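PDB 3VGL: glucokinase from Streptomyces griseus, which probably catalyses the ATP-dependent phosphorylation of D-glucose to glucose 6-phosphate, as a zinc-containing member of the ROK family. Local coordinates for residues A65-D70 with V75-N80; V101-A106 with L144-F149; F155-V160 with C167-Q172. All blocks are in the same frame, centred on the assembly; numbering follows the deposited sequence.

Interaction 1: residues A65-D70 with V75-N80. With BGC (beta-D-glucopyranose), chain D.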
loop_
_atom_site.group_PDB
_atom_site.type_symbol
_atom_site.label_atom_id
_atom_site.label_comp_id
_atom_site.label_asym_id
_atom_site.label_seq_id
_atom_site.Cartn_x
_atom_site.Cartn_y
_atom_site.Cartn_z
ATOM N N ALA A 65 -16.448 -12.026 21.462
ATOM C CA ALA A 65 -15.641 -11.541 20.333
ATOM C C ALA A 65 -16.450 -10.619 19.397
ATOM O O ALA A 65 -16.753 -10.964 18.252
ATOM C CB ALA A 65 -15.065 -12.715 19.573
ATOM N N GLY A 66 -16.776 -9.438 19.886
ATOM C CA GLY A 66 -17.415 -8.442 19.036
ATOM C C GLY A 66 -17.455 -7.095 19.714
ATOM O O GLY A 66 -16.967 -6.936 20.837
ATOM N N TYR A 67 -18.058 -6.130 19.008
ATOM C CA TYR A 67 -18.244 -4.770 19.503
ATOM C C TYR A 67 -19.356 -4.832 20.550
ATOM O O TYR A 67 -20.501 -5.130 20.212
ATOM C CB TYR A 67 -18.707 -3.864 18.337
ATOM C CG TYR A 67 -17.619 -3.409 17.358
ATOM C CD1 TYR A 67 -16.811 -4.335 16.697
ATOM C CD2 TYR A 67 -17.429 -2.054 17.079
ATOM C CE1 TYR A 67 -15.844 -3.910 15.776
ATOM C CE2 TYR A 67 -16.452 -1.618 16.151
ATOM C CZ TYR A 67 -15.652 -2.563 15.542
ATOM O OH TYR A 67 -14.673 -2.164 14.645
ATOM N N VAL A 68 -18.991 -4.590 21.809
ATOM C CA VAL A 68 -19.941 -4.611 22.930
ATOM C C VAL A 68 -20.272 -3.185 23.359
ATOM O O VAL A 68 -19.382 -2.325 23.428
ATOM C CB VAL A 68 -19.348 -5.411 24.095
ATOM C CG1 VAL A 68 -20.275 -5.342 25.344
ATOM C CG2 VAL A 68 -19.138 -6.852 23.657
ATOM N N ASP A 69 -21.544 -2.948 23.674
ATOM C CA ASP A 69 -22.022 -1.605 24.043
ATOM C C ASP A 69 -21.556 -1.107 25.422
ATOM O O ASP A 69 -21.019 -1.878 26.213
ATOM C CB ASP A 69 -23.541 -1.557 23.929
ATOM C CG ASP A 69 -24.241 -2.255 25.082
ATOM O OD1 ASP A 69 -23.800 -3.344 25.523
ATOM O OD2 ASP A 69 -25.244 -1.690 25.548
ATOM N N ASP A 70 -21.765 0.183 25.707
ATOM C CA ASP A 70 -21.278 0.792 26.958
ATOM C C ASP A 70 -22.015 0.278 28.203
ATOM O O ASP A 70 -21.504 0.371 29.323
ATOM C CB ASP A 70 -21.369 2.323 26.883
ATOM C CG ASP A 70 -22.775 2.808 26.583
ATOM O OD1 ASP A 70 -23.319 2.445 25.517
ATOM O OD2 ASP A 70 -23.338 3.548 27.421
ATOM N N VAL A 75 -24.003 -7.313 22.166
ATOM C CA VAL A 75 -22.986 -7.340 21.103
ATOM C C VAL A 75 -23.544 -6.574 19.895
ATOM O O VAL A 75 -24.401 -7.085 19.183
ATOM C CB VAL A 75 -22.561 -8.788 20.728
ATOM C CG1 VAL A 75 -21.393 -8.741 19.706
ATOM C CG2 VAL A 75 -22.108 -9.587 21.984
ATOM N N LEU A 76 -23.055 -5.351 19.695
ATOM C CA LEU A 76 -23.526 -4.456 18.609
ATOM C C LEU A 76 -23.220 -5.036 17.234
ATOM O O LEU A 76 -24.042 -4.979 16.324
ATOM C CB LEU A 76 -22.915 -3.044 18.727
ATOM C CG LEU A 76 -23.225 -2.250 19.997
ATOM C CD1 LEU A 76 -22.410 -0.959 20.093
ATOM C CD2 LEU A 76 -24.726 -1.952 20.044
ATOM N N PHE A 77 -22.030 -5.610 17.085
ATOM C CA PHE A 77 -21.506 -5.955 15.769
ATOM C C PHE A 77 -20.371 -6.973 15.994
ATOM O O PHE A 77 -19.557 -6.785 16.897
ATOM C CB PHE A 77 -20.989 -4.650 15.116
ATOM C CG PHE A 77 -20.397 -4.821 13.762
ATOM C CD1 PHE A 77 -21.212 -4.870 12.629
ATOM C CD2 PHE A 77 -19.017 -4.869 13.600
ATOM C CE1 PHE A 77 -20.656 -5.007 11.356
ATOM C CE2 PHE A 77 -18.445 -4.992 12.319
ATOM C CZ PHE A 77 -19.269 -5.070 11.201
ATOM N N ALA A 78 -20.333 -8.058 15.215
ATOM C CA ALA A 78 -19.139 -8.959 15.237
ATOM C C ALA A 78 -18.700 -9.355 13.829
ATOM O O ALA A 78 -19.532 -9.729 13.017
ATOM C CB ALA A 78 -19.410 -10.197 16.053
ATOM N N PRO A 79 -17.387 -9.255 13.525
ATOM C CA PRO A 79 -16.954 -9.591 12.169
ATOM C C PRO A 79 -16.894 -11.078 11.853
ATOM O O PRO A 79 -17.021 -11.458 10.674
ATOM C CB PRO A 79 -15.537 -8.978 12.073
ATOM C CG PRO A 79 -15.113 -8.798 13.412
ATOM C CD PRO A 79 -16.330 -8.599 14.301
ATOM N N ASN A 80 -16.691 -11.925 12.867
ATOM C CA ASN A 80 -16.434 -13.337 12.626
ATOM C C ASN A 80 -17.470 -14.259 13.287
ATOM O O ASN A 80 -17.313 -15.463 13.287
ATOM C CB ASN A 80 -15.008 -13.693 13.076
ATOM C CG ASN A 80 -13.963 -12.848 12.366
ATOM O OD1 ASN A 80 -13.969 -12.751 11.145
ATOM N ND2 ASN A 80 -13.070 -12.225 13.141
HETATM C C2 BGC D . -13.556 -8.401 16.860
HETATM C C3 BGC D . -13.188 -8.007 18.289
HETATM C C4 BGC D . -12.612 -9.191 19.067
HETATM C C5 BGC D . -11.490 -9.793 18.239
HETATM C C6 BGC D . -10.865 -11.016 18.918
HETATM C C1 BGC D . -12.333 -9.027 16.201
HETATM O O1 BGC D . -12.640 -9.501 14.918
HETATM O O2 BGC D . -13.877 -7.191 16.149
HETATM O O3 BGC D . -14.302 -7.507 18.962
HETATM O O4 BGC D . -12.079 -8.728 20.294
HETATM O O5 BGC D . -11.947 -10.178 16.951
HETATM O O6 BGC D . -11.834 -12.029 19.132
HETATM O O HOH W 1 -15.921 -11.723 15.735
#
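A two-stranded antiparallel beta hairpin at the edge of the glucose pocket brings Tyr67 against Leu76 and Phe77, and a classic beta bulge puts both of those residues opposite the one tyrosine. Two backbone bonds hold the strands: Tyr67 N gives its hydrogen to Phe77 O at 2.7 Å, and Leu76 N gives its own to Tyr67 O at 2.6 Å, the second more bent (132° at the hydrogen). Beyond the bulge Val68 pairs with Val75, and their branched side chains share the sheet face turned from the aromatic pair.

Phe77 meets Tyr67 in a T-shaped stack, planes at 89°, its CD2 edge set over the tyrosine face 3.8 Å from Tyr67 CD1. With CG anti to the carbonyl carbon (chi1 -78°), the Tyr67 ring lies alongside Phe77, and its own edge faces glucose O2. The rings offer a broad surface for packing: Ile282 of a second subunit lies on Tyr67 and Gly283 of that subunit on Phe77.

Gly66 suits its place because a side chain there would run into Phe77 O and Ala78 CB; its bare CA comes 3.3 Å from glucose O3. Pro79 CG lies 3.0 Å from glucose O1. One water bridges the two segments beside the sugar, donating to Ala65 O and accepting from Asn80 N at 3.0 Å.

Interaction 2: residues V101-A106 with L144-F149. With NA (sodium ion), chain C; BGC (beta-D-glucopyranose), chain D.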
loop_
_atom_site.group_PDB
_atom_site.type_symbol
_atom_site.label_atom_id
_atom_site.label_comp_id
_atom_site.label_asym_id
_atom_site.label_seq_id
_atom_site.Cartn_x
_atom_site.Cartn_y
_atom_site.Cartn_z
ATOM N N VAL A 101 -22.767 -10.193 33.049
ATOM C CA VAL A 101 -22.194 -8.983 32.471
ATOM C C VAL A 101 -21.576 -9.439 31.166
ATOM O O VAL A 101 -21.036 -10.532 31.115
ATOM C CB VAL A 101 -21.138 -8.335 33.383
ATOM C CG1 VAL A 101 -19.962 -9.265 33.626
ATOM C CG2 VAL A 101 -20.651 -7.009 32.802
ATOM N N VAL A 102 -21.702 -8.629 30.122
ATOM C CA VAL A 102 -21.091 -8.948 28.833
ATOM C C VAL A 102 -19.992 -7.931 28.558
ATOM O O VAL A 102 -20.239 -6.728 28.572
ATOM C CB VAL A 102 -22.129 -8.947 27.678
ATOM C CG1 VAL A 102 -21.453 -9.118 26.320
ATOM C CG2 VAL A 102 -23.158 -10.044 27.901
ATOM N N GLU A 103 -18.772 -8.412 28.342
ATOM C CA GLU A 103 -17.653 -7.521 28.022
ATOM C C GLU A 103 -17.072 -7.990 26.693
ATOM O O GLU A 103 -17.212 -9.141 26.316
ATOM C CB GLU A 103 -16.569 -7.597 29.117
ATOM C CG GLU A 103 -17.034 -7.127 30.501
ATOM C CD GLU A 103 -16.828 -5.640 30.776
ATOM O OE1 GLU A 103 -16.480 -4.868 29.853
ATOM O OE2 GLU A 103 -17.031 -5.242 31.948
ATOM N N ASN A 104 -16.383 -7.113 25.977
ATOM C CA ASN A 104 -15.608 -7.588 24.832
ATOM C C ASN A 104 -14.523 -8.553 25.313
ATOM O O ASN A 104 -13.923 -8.354 26.378
ATOM C CB ASN A 104 -15.025 -6.386 24.083
ATOM C CG ASN A 104 -13.958 -6.790 23.097
ATOM O OD1 ASN A 104 -12.766 -6.780 23.436
ATOM N ND2 ASN A 104 -14.362 -7.161 21.885
ATOM N N ASP A 105 -14.265 -9.591 24.520
ATOM C CA ASP A 105 -13.324 -10.647 24.917
ATOM C C ASP A 105 -11.916 -10.171 25.180
ATOM O O ASP A 105 -11.269 -10.663 26.091
ATOM C CB ASP A 105 -13.308 -11.811 23.902
ATOM C CG ASP A 105 -12.834 -11.402 22.511
ATOM O OD1 ASP A 105 -13.034 -10.247 22.119
ATOM O OD2 ASP A 105 -12.280 -12.256 21.791
ATOM N N ALA A 106 -11.418 -9.261 24.352
ATOM C CA ALA A 106 -10.061 -8.812 24.540
ATOM C C ALA A 106 -9.974 -7.733 25.630
ATOM O O ALA A 106 -8.959 -7.605 26.296
ATOM C CB ALA A 106 -9.485 -8.341 23.205
ATOM N N LEU A 144 -9.844 -0.237 33.090
ATOM C CA LEU A 144 -10.240 -0.654 31.739
ATOM C C LEU A 144 -10.996 0.477 31.045
ATOM O O LEU A 144 -11.903 1.088 31.632
ATOM C CB LEU A 144 -11.101 -1.924 31.842
ATOM C CG LEU A 144 -11.532 -2.606 30.544
ATOM C CD1 LEU A 144 -10.334 -3.110 29.721
ATOM C CD2 LEU A 144 -12.502 -3.756 30.872
ATOM N N ARG A 145 -10.607 0.783 29.799
ATOM C CA ARG A 145 -11.237 1.865 29.059
ATOM C C ARG A 145 -12.002 1.351 27.846
ATOM O O ARG A 145 -11.411 0.870 26.878
ATOM C CB ARG A 145 -10.203 2.899 28.605
ATOM C CG ARG A 145 -9.293 3.418 29.712
ATOM C CD ARG A 145 -10.062 4.213 30.763
ATOM N NE ARG A 145 -9.166 4.622 31.837
ATOM C CZ ARG A 145 -9.471 5.531 32.761
ATOM N NH1 ARG A 145 -10.636 6.160 32.732
ATOM N NH2 ARG A 145 -8.590 5.828 33.706
ATOM N N ARG A 146 -13.319 1.496 27.904
ATOM C CA ARG A 146 -14.213 0.984 26.870
ATOM C C ARG A 146 -14.679 2.069 25.896
ATOM O O ARG A 146 -15.310 1.766 24.884
ATOM C CB ARG A 146 -15.424 0.276 27.523
ATOM C CG ARG A 146 -15.048 -0.866 28.464
ATOM C CD ARG A 146 -16.279 -1.269 29.238
ATOM N NE ARG A 146 -16.013 -2.178 30.354
ATOM C CZ ARG A 146 -15.628 -1.802 31.572
ATOM N NH1 ARG A 146 -15.416 -0.513 31.856
ATOM N NH2 ARG A 146 -15.458 -2.725 32.510
ATOM N N GLY A 147 -14.375 3.331 26.205
ATOM C CA GLY A 147 -14.773 4.470 25.387
ATOM C C GLY A 147 -16.210 4.919 25.600
ATOM O O GLY A 147 -16.948 4.317 26.392
ATOM N N ARG A 148 -16.609 5.965 24.888
ATOM C CA ARG A 148 -17.938 6.572 25.055
ATOM C C ARG A 148 -19.091 5.622 24.722
ATOM O O ARG A 148 -20.138 5.624 25.406
ATOM C CB ARG A 148 -18.026 7.863 24.241
ATOM C CG ARG A 148 -19.424 8.401 24.028
ATOM C CD ARG A 148 -20.062 8.936 25.323
ATOM N NE ARG A 148 -21.400 9.451 25.060
ATOM C CZ ARG A 148 -22.495 8.699 24.983
ATOM N NH1 ARG A 148 -22.424 7.383 25.144
ATOM N NH2 ARG A 148 -23.662 9.278 24.726
ATOM N N PHE A 149 -18.904 4.815 23.684
ATOM C CA PHE A 149 -19.956 3.933 23.205
ATOM C C PHE A 149 -19.672 2.465 23.469
ATOM O O PHE A 149 -20.416 1.595 23.006
ATOM C CB PHE A 149 -20.254 4.207 21.730
ATOM C CG PHE A 149 -20.618 5.641 21.448
ATOM C CD1 PHE A 149 -21.860 6.156 21.840
ATOM C CD2 PHE A 149 -19.726 6.481 20.786
ATOM C CE1 PHE A 149 -22.185 7.470 21.569
ATOM C CE2 PHE A 149 -20.052 7.812 20.522
ATOM C CZ PHE A 149 -21.285 8.307 20.908
HETATM NA NA NA C . -11.523 -4.867 22.859
HETATM C C2 BGC D . -13.556 -8.401 16.860
HETATM C C3 BGC D . -13.188 -8.007 18.289
HETATM C C4 BGC D . -12.612 -9.191 19.067
HETATM C C5 BGC D . -11.490 -9.793 18.239
HETATM C C6 BGC D . -10.865 -11.016 18.918
HETATM C C1 BGC D . -12.333 -9.027 16.201
HETATM O O1 BGC D . -12.640 -9.501 14.918
HETATM O O2 BGC D . -13.877 -7.191 16.149
HETATM O O3 BGC D . -14.302 -7.507 18.962
HETATM O O4 BGC D . -12.079 -8.728 20.294
HETATM O O5 BGC D . -11.947 -10.178 16.951
HETATM O O6 BGC D . -11.834 -12.029 19.132
HETATM O O HOH W 2 -13.528 -3.846 21.884
HETATM O O HOH W 3 -11.250 -6.029 20.751
#
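Glu103 and Arg146 meet in a two-pronged salt bridge, the guanidinium gripping the carboxylate side-on. Arg146 NE reaches Glu103 OE1 at 2.8 Å, almost straight (175°), in the guanidinium plane and on the oxygen's syn lone pair. The second bond, Arg146 NH2 to Glu103 OE2 at 3.0 Å, is more bent and tilted from both planes. The side chains cross at about a right angle, and the bend at chi2 of Glu103 (-90°) brings its carboxylate nearly into the guanidinium plane; Leu144 CD2 lies over one guanidinium face, toward its rim.

This pair ties strand 100-104 of the N-terminal sheet to the loop after strand 143-144, within the actin-like ATPase fold of ROK kinases. Leu309 of helix 301-311 touches both partners, and the like-charged Arg72 lies near Arg146.

Just after Glu103 the strand gives way to helix 105-116, with Asn104 as its N-cap. Its amide suits the place by offering both acceptor and donor: OD1 takes a weak bond from Ala106 N and binds sodium at 2.4 Å, with Asn107, Gly136 and two waters, while ND2 donates to Gly66 O and glucose O4. Asp105 OD1 and OD2 accept from glucose O4 (2.6 Å) and O6 (2.7 Å).

Interaction 3: residues F155-V160 with C167-Q172. With ZN (zinc ion), chain B; BGC (beta-D-glucopyranose), chain D.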
loop_
_atom_site.group_PDB
_atom_site.type_symbol
_atom_site.label_atom_id
_atom_site.label_comp_id
_atom_site.label_asym_id
_atom_site.label_seq_id
_atom_site.Cartn_x
_atom_site.Cartn_y
_atom_site.Cartn_z
ATOM N N PHE A 155 -8.780 -2.800 17.848
ATOM C CA PHE A 155 -7.526 -2.629 17.118
ATOM C C PHE A 155 -7.473 -3.467 15.832
ATOM O O PHE A 155 -6.750 -3.133 14.872
ATOM C CB PHE A 155 -6.337 -3.104 17.965
ATOM C CG PHE A 155 -6.169 -2.399 19.290
ATOM C CD1 PHE A 155 -6.694 -1.126 19.530
ATOM C CD2 PHE A 155 -5.399 -3.009 20.274
ATOM C CE1 PHE A 155 -6.483 -0.492 20.780
ATOM C CE2 PHE A 155 -5.190 -2.404 21.504
ATOM C CZ PHE A 155 -5.732 -1.150 21.769
ATOM N N GLY A 156 -8.246 -4.552 15.811
ATOM C CA GLY A 156 -8.237 -5.457 14.656
ATOM C C GLY A 156 -8.698 -4.814 13.374
ATOM O O GLY A 156 -8.413 -5.308 12.297
ATOM N N HIS A 157 -9.411 -3.681 13.497
ATOM C CA HIS A 157 -9.977 -3.027 12.316
ATOM C C HIS A 157 -9.372 -1.671 12.012
ATOM O O HIS A 157 -9.900 -0.901 11.214
ATOM C CB HIS A 157 -11.521 -3.010 12.415
ATOM C CG HIS A 157 -12.049 -4.353 12.753
ATOM N ND1 HIS A 157 -12.059 -5.389 11.839
ATOM C CD2 HIS A 157 -12.421 -4.882 13.951
ATOM C CE1 HIS A 157 -12.472 -6.489 12.452
ATOM N NE2 HIS A 157 -12.694 -6.212 13.728
ATOM N N ILE A 158 -8.206 -1.418 12.598
ATOM C CA ILE A 158 -7.370 -0.292 12.147
ATOM C C ILE A 158 -6.848 -0.665 10.762
ATOM O O ILE A 158 -6.455 -1.804 10.525
ATOM C CB ILE A 158 -6.149 -0.116 13.095
ATOM C CG1 ILE A 158 -6.641 0.345 14.477
ATOM C CG2 ILE A 158 -5.119 0.873 12.511
ATOM C CD1 ILE A 158 -5.565 0.066 15.544
ATOM N N ARG A 159 -6.848 0.274 9.835
ATOM C CA ARG A 159 -6.449 -0.031 8.450
ATOM C C ARG A 159 -4.942 0.059 8.336
ATOM O O ARG A 159 -4.349 1.145 8.509
ATOM C CB ARG A 159 -7.084 0.969 7.494
ATOM C CG ARG A 159 -6.756 0.644 6.053
ATOM C CD ARG A 159 -7.313 1.669 5.079
ATOM N NE ARG A 159 -6.607 2.950 5.164
ATOM C CZ ARG A 159 -6.812 3.959 4.329
ATOM N NH1 ARG A 159 -6.159 5.109 4.496
ATOM N NH2 ARG A 159 -7.651 3.804 3.305
ATOM N N VAL A 160 -4.325 -1.073 8.084
ATOM C CA VAL A 160 -2.872 -1.117 7.928
ATOM C C VAL A 160 -2.443 -1.138 6.466
ATOM O O VAL A 160 -1.328 -0.687 6.172
ATOM C CB VAL A 160 -2.199 -2.263 8.732
ATOM C CG1 VAL A 160 -2.477 -2.074 10.229
ATOM C CG2 VAL A 160 -2.630 -3.644 8.268
ATOM N N CYS A 167 -12.024 -7.847 5.000
ATOM C CA CYS A 167 -12.228 -8.246 6.395
ATOM C C CYS A 167 -13.689 -8.578 6.665
ATOM O O CYS A 167 -14.557 -8.082 5.967
ATOM C CB CYS A 167 -11.783 -7.109 7.341
ATOM S SG CYS A 167 -11.765 -7.538 9.093
ATOM N N GLY A 168 -13.949 -9.429 7.658
ATOM C CA GLY A 168 -15.303 -9.765 8.093
ATOM C C GLY A 168 -16.127 -8.568 8.533
ATOM O O GLY A 168 -17.368 -8.624 8.535
ATOM N N CYS A 169 -15.452 -7.472 8.896
ATOM C CA CYS A 169 -16.168 -6.253 9.276
ATOM C C CYS A 169 -16.775 -5.512 8.091
ATOM O O CYS A 169 -17.564 -4.578 8.283
ATOM C CB CYS A 169 -15.262 -5.320 10.078
ATOM S SG CYS A 169 -14.008 -4.509 9.035
ATOM N N GLY A 170 -16.403 -5.922 6.887
ATOM C CA GLY A 170 -16.893 -5.287 5.667
ATOM C C GLY A 170 -15.949 -4.280 5.040
ATOM O O GLY A 170 -16.205 -3.775 3.921
ATOM N N SER A 171 -14.855 -3.992 5.743
ATOM C CA SER A 171 -13.833 -3.055 5.223
ATOM C C SER A 171 -12.633 -3.797 4.668
ATOM O O SER A 171 -12.605 -5.036 4.677
ATOM C CB SER A 171 -13.362 -2.157 6.365
ATOM O OG SER A 171 -14.427 -1.250 6.697
ATOM N N GLN A 172 -11.644 -3.046 4.188
ATOM C CA GLN A 172 -10.430 -3.640 3.616
ATOM C C GLN A 172 -9.197 -3.189 4.366
ATOM O O GLN A 172 -9.096 -2.034 4.798
ATOM C CB GLN A 172 -10.261 -3.162 2.166
ATOM C CG GLN A 172 -11.131 -3.899 1.172
ATOM C CD GLN A 172 -10.972 -3.343 -0.220
ATOM O OE1 GLN A 172 -9.910 -3.508 -0.868
ATOM N NE2 GLN A 172 -12.005 -2.665 -0.700
HETATM ZN ZN ZN B . -12.008 -5.310 9.733
HETATM C C2 BGC D . -13.556 -8.401 16.860
HETATM C C3 BGC D . -13.188 -8.007 18.289
HETATM C C4 BGC D . -12.612 -9.191 19.067
HETATM C C5 BGC D . -11.490 -9.793 18.239
HETATM C C6 BGC D . -10.865 -11.016 18.918
HETATM C C1 BGC D . -12.333 -9.027 16.201
HETATM O O1 BGC D . -12.640 -9.501 14.918
HETATM O O2 BGC D . -13.877 -7.191 16.149
HETATM O O3 BGC D . -14.302 -7.507 18.962
HETATM O O4 BGC D . -12.079 -8.728 20.294
HETATM O O5 BGC D . -11.947 -10.178 16.951
HETATM O O6 BGC D . -11.834 -12.029 19.132
#
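His157, Cys167 and Cys169 converge on one zinc ion, His157 through ND1 at 2.1 Å and each cysteine through SG at 2.3 Å. Cys174, a little further along the chain, supplies the fourth ligand, giving the structural zinc site of three cysteines and one histidine found in many ROK proteins. The two sulfurs approach the imidazole differently: Cys167 SG lies at the ring edge, close to its plane, whereas Cys169 SG stands obliquely to it.

Zinc occupies one nitrogen of the imidazole and glucose the other. His157 NE2 donates to glucose O2 at 2.9 Å; a ring with two nitrogens, one on each side of CE1, lets one residue reach both metal and sugar.

The second shell sets the cysteines. A type I turn runs from Cys167 to Gly170, closed by Gly170 N to Cys167 O at 3.0 Å. Different chi1 values, -172° for Cys167 and 73° for Cys169, let two sulfurs two residues apart on the turn point to one zinc. Ser171 N donates to Cys169 SG at 3.4 Å, and a weak bond from Cys169 N reaches Cys167 SG. Gly170, with a positive phi of 99°, suits a bend where a side chain would be jammed against the preceding carbonyl.

Farther out, the aliphatic part of Arg159 rests on Gln172 O, while its guanidinium makes a cation-pi contact with Trp280 of a second subunit. Backbone hydrogen bonds between Gly156 and Glu176 and between Ile158 and Trp175 tie segment 155-160 to the chain just beyond Cys174.

With ND1 coordinated, the imidazole proton is left on NE2; the metal probably makes that N-H a stronger donor, and coordination probably also helps hold the ring in the orientation that meets O2.

Overall arrangement
All three interactions include residues of one glucose site; in interaction 2 these are Asn104, Asp105 and Ala106, while the Glu103-Arg146 salt bridge lies away from it. Interaction 1 lies between the others: its centre is about 10 Å from that of interaction 2 and about 14 Å from that of interaction 3. It touches both, through Gly66 O to Asn104 ND2 at 2.8 Å and through Pro79 CG to His157 NE2 at 3.6 Å, with Phe77 CZ also packed on Cys169 O. Interactions 2 and 3 do not touch, their nearest atoms being about 7 Å apart, yet glucose is their shared partner. Glu154 and Glu176 bind the same sugar.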